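Local coordinates for protein valine-pyruvate aminotransferase (Salmonella typhimurium, PDB 3G7Q) that catalyses the reversible, pyridoxal 5'-phosphate-dependent transfer of an amino group between valine and pyruvate, a step in alanine biosynthesis, at residues Trp343-Glu354 against Val368-Gly376. Numbering follows the deposited sequence.
With EDO (1,2-ethanediol), chain F.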
# COMPACT_ATOMS: atom_id res chain seq x y z
N TRP A 343 4.78 26.84 -10.67
CA TRP A 343 6.04 27.04 -9.94
C TRP A 343 6.41 28.49 -10.12
O TRP A 343 6.70 28.95 -11.26
CB TRP A 343 7.09 26.11 -10.49
CG TRP A 343 8.47 26.16 -9.91
CD1 TRP A 343 9.58 26.68 -10.48
CD2 TRP A 343 8.90 25.54 -8.69
NE1 TRP A 343 10.66 26.46 -9.68
CE2 TRP A 343 10.27 25.76 -8.58
CE3 TRP A 343 8.24 24.85 -7.67
CZ2 TRP A 343 11.03 25.31 -7.49
CZ3 TRP A 343 8.99 24.37 -6.59
CH2 TRP A 343 10.36 24.61 -6.52
N LEU A 344 6.44 29.19 -8.99
CA LEU A 344 6.66 30.63 -8.96
C LEU A 344 8.06 30.94 -8.47
O LEU A 344 8.45 30.48 -7.39
CB LEU A 344 5.66 31.30 -8.03
CG LEU A 344 4.17 30.91 -8.27
CD1 LEU A 344 3.25 31.63 -7.26
CD2 LEU A 344 3.75 31.13 -9.72
N TRP A 345 8.80 31.71 -9.26
CA TRP A 345 10.14 32.16 -8.94
C TRP A 345 10.10 33.68 -8.72
O TRP A 345 9.94 34.43 -9.67
CB TRP A 345 11.12 31.78 -10.04
CG TRP A 345 12.51 32.32 -9.90
CD1 TRP A 345 13.15 32.68 -8.73
CD2 TRP A 345 13.47 32.47 -10.95
NE1 TRP A 345 14.43 33.12 -9.03
CE2 TRP A 345 14.65 32.99 -10.37
CE3 TRP A 345 13.44 32.24 -12.33
CZ2 TRP A 345 15.79 33.28 -11.13
CZ3 TRP A 345 14.59 32.55 -13.09
CH2 TRP A 345 15.73 33.08 -12.47
N PHE A 346 10.22 34.09 -7.46
CA PHE A 346 10.19 35.49 -7.05
C PHE A 346 11.62 35.96 -7.21
O PHE A 346 12.41 35.99 -6.27
CB PHE A 346 9.64 35.61 -5.63
CG PHE A 346 8.30 34.94 -5.46
CD1 PHE A 346 7.19 35.37 -6.18
CD2 PHE A 346 8.15 33.85 -4.60
CE1 PHE A 346 5.98 34.76 -6.02
CE2 PHE A 346 6.92 33.24 -4.45
CZ PHE A 346 5.84 33.68 -5.16
N LYS A 347 11.97 36.30 -8.45
CA LYS A 347 13.40 36.49 -8.77
C LYS A 347 14.05 37.58 -7.91
O LYS A 347 13.53 38.66 -7.79
CB LYS A 347 13.63 36.75 -10.27
CG LYS A 347 15.12 36.88 -10.66
CD LYS A 347 15.37 36.80 -12.19
CE LYS A 347 16.89 36.84 -12.50
NZ LYS A 347 17.47 38.15 -12.10
N ASP A 348 15.15 37.20 -7.28
CA ASP A 348 15.92 38.09 -6.39
C ASP A 348 15.11 38.58 -5.16
O ASP A 348 15.47 39.60 -4.57
CB ASP A 348 16.52 39.28 -7.17
CG ASP A 348 17.39 38.84 -8.33
OD1 ASP A 348 18.12 37.83 -8.21
OD2 ASP A 348 17.31 39.48 -9.37
N LEU A 349 14.05 37.86 -4.78
CA LEU A 349 13.29 38.21 -3.57
C LEU A 349 14.30 38.45 -2.45
O LEU A 349 15.22 37.64 -2.24
CB LEU A 349 12.36 37.06 -3.16
CG LEU A 349 11.31 37.33 -2.08
CD1 LEU A 349 10.32 38.39 -2.57
CD2 LEU A 349 10.56 36.03 -1.70
N PRO A 350 14.17 39.57 -1.70
CA PRO A 350 15.16 39.83 -0.65
C PRO A 350 14.93 39.13 0.70
O PRO A 350 15.57 39.49 1.70
CB PRO A 350 15.10 41.36 -0.49
CG PRO A 350 13.75 41.71 -0.87
CD PRO A 350 13.21 40.67 -1.83
N ILE A 351 14.01 38.17 0.73
CA ILE A 351 13.79 37.31 1.86
C ILE A 351 13.65 35.91 1.27
O ILE A 351 13.46 35.78 0.06
CB ILE A 351 12.50 37.64 2.69
CG1 ILE A 351 11.20 37.46 1.89
CG2 ILE A 351 12.61 39.05 3.35
CD1 ILE A 351 9.97 37.52 2.79
N THR A 352 13.76 34.89 2.11
CA THR A 352 13.56 33.51 1.61
C THR A 352 12.08 33.16 1.52
O THR A 352 11.24 33.74 2.19
CB THR A 352 14.22 32.48 2.51
OG1 THR A 352 13.52 32.45 3.76
CG2 THR A 352 15.70 32.80 2.74
N THR A 353 11.76 32.14 0.72
CA THR A 353 10.38 31.70 0.64
C THR A 353 9.99 30.86 1.87
O THR A 353 8.80 30.61 2.09
CB THR A 353 10.05 31.02 -0.71
OG1 THR A 353 11.01 30.01 -0.98
CG2 THR A 353 10.07 32.05 -1.85
N GLU A 354 10.97 30.43 2.67
CA GLU A 354 10.63 29.87 3.98
C GLU A 354 10.00 30.98 4.84
O GLU A 354 8.98 30.77 5.52
CB GLU A 354 11.87 29.30 4.68
CG GLU A 354 12.39 27.97 4.08
CD GLU A 354 13.19 28.06 2.79
OE1 GLU A 354 13.70 29.13 2.38
OE2 GLU A 354 13.29 27.02 2.14
N VAL A 368 3.81 25.81 -1.06
CA VAL A 368 4.98 25.01 -0.64
C VAL A 368 6.29 25.72 -0.92
O VAL A 368 6.55 26.14 -2.03
CB VAL A 368 5.03 23.61 -1.32
CG1 VAL A 368 6.08 22.75 -0.62
CG2 VAL A 368 3.64 22.94 -1.27
N PRO A 369 7.13 25.90 0.11
CA PRO A 369 8.43 26.48 -0.18
C PRO A 369 9.23 25.60 -1.14
O PRO A 369 9.27 24.38 -1.00
CB PRO A 369 9.11 26.53 1.21
CG PRO A 369 8.01 26.50 2.14
CD PRO A 369 6.93 25.67 1.55
N GLY A 370 9.88 26.24 -2.11
CA GLY A 370 10.60 25.52 -3.15
C GLY A 370 11.83 24.74 -2.75
O GLY A 370 12.17 23.75 -3.38
N HIS A 371 12.47 25.13 -1.66
CA HIS A 371 13.73 24.50 -1.30
C HIS A 371 13.62 23.02 -1.06
O HIS A 371 14.57 22.28 -1.29
CB HIS A 371 14.32 25.17 -0.05
CG HIS A 371 15.62 24.59 0.40
ND1 HIS A 371 16.77 24.65 -0.36
CD2 HIS A 371 15.96 23.98 1.56
CE1 HIS A 371 17.76 24.07 0.30
NE2 HIS A 371 17.30 23.67 1.47
N TYR A 372 12.43 22.59 -0.67
CA TYR A 372 12.21 21.21 -0.36
C TYR A 372 12.23 20.27 -1.56
O TYR A 372 12.35 19.06 -1.37
CB TYR A 372 10.91 21.09 0.46
CG TYR A 372 10.95 21.94 1.73
CD1 TYR A 372 12.01 21.84 2.64
CD2 TYR A 372 9.92 22.82 2.03
CE1 TYR A 372 12.05 22.62 3.80
CE2 TYR A 372 9.95 23.60 3.20
CZ TYR A 372 11.02 23.50 4.07
OH TYR A 372 11.04 24.27 5.24
N PHE A 373 12.19 20.81 -2.79
CA PHE A 373 12.22 19.99 -4.00
C PHE A 373 13.61 19.82 -4.63
O PHE A 373 13.71 19.39 -5.78
CB PHE A 373 11.27 20.59 -5.05
CG PHE A 373 9.84 20.68 -4.59
CD1 PHE A 373 9.37 21.80 -3.92
CD2 PHE A 373 8.96 19.63 -4.81
CE1 PHE A 373 8.03 21.88 -3.49
CE2 PHE A 373 7.64 19.70 -4.38
CZ PHE A 373 7.18 20.84 -3.72
N PHE A 374 14.66 20.19 -3.91
CA PHE A 374 16.03 20.11 -4.41
C PHE A 374 16.97 19.34 -3.49
O PHE A 374 18.08 19.78 -3.24
CB PHE A 374 16.63 21.50 -4.54
CG PHE A 374 15.97 22.38 -5.55
CD1 PHE A 374 14.96 23.23 -5.18
CD2 PHE A 374 16.45 22.43 -6.84
CE1 PHE A 374 14.38 24.06 -6.09
CE2 PHE A 374 15.87 23.27 -7.76
CZ PHE A 374 14.83 24.10 -7.38
N PRO A 375 16.57 18.19 -3.00
CA PRO A 375 17.54 17.53 -2.11
C PRO A 375 18.75 16.98 -2.85
O PRO A 375 18.64 16.55 -4.00
CB PRO A 375 16.74 16.37 -1.52
CG PRO A 375 15.78 16.02 -2.62
CD PRO A 375 15.36 17.37 -3.19
N GLY A 376 19.90 17.01 -2.20
CA GLY A 376 21.10 16.43 -2.76
C GLY A 376 21.85 17.22 -3.81
O GLY A 376 22.56 16.61 -4.60
C1 EDO F . 7.88 25.16 5.73
O1 EDO F . 9.05 26.00 5.79
C2 EDO F . 7.23 25.05 7.11
O2 EDO F . 8.11 24.41 8.05
O HOH W 1 12.15 27.60 -0.24
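The CA atoms of Thr353, in the first turn of helix 353-362, and Pro369, at the end of strand 368-369, are the nearest pair, 5.6 Å apart, and no direct hydrogen bond joins 343-354 to 368-376. Trp343 carries the apolar half of the contact. With CG anti to the backbone N (chi1 179°), the benzo end of Trp343 is put against the turn that follows Pro369, and Trp343 CH2 lies 3.5 Å from Gly370 CA; glycine suits a place where a side chain would be pressed against the indole. The edge of the six-membered ring of Trp343 points at the face of Phe373 in an offset edge-to-face pair, planes at 88° and centroids 5.6 Å apart, while Trp343 CZ2 meets Phe374 CE1 at 3.8 Å. The indole N-H is used by Tyr168 OH, so a large apolar surface can be buried without losing its polar bond.

A single water supplies the polar half. It donates to Thr353 OG1 (2.8 Å) and to Glu354 OE2 (2.7 Å) and accepts from His371 N (2.9 Å), tying the helix start to the 3-10 turn. The bend at chi2 (78°) curls the Glu354 chain back to this water, with Glu354 OE2 also 3.0 Å from His371 CB; Glu354 OE1 is hydrogen-bonded to His385 ND1.

Within this class I aminotransferase fold, strand 387-391 lies between strands 341-345 and 368-369 in the mixed sheet. Threonine suits its place because its hydroxyl, while accepting from the water, is also hydrogen-bonded to Cys387 O on that intervening strand, joining helix 353-362 to it.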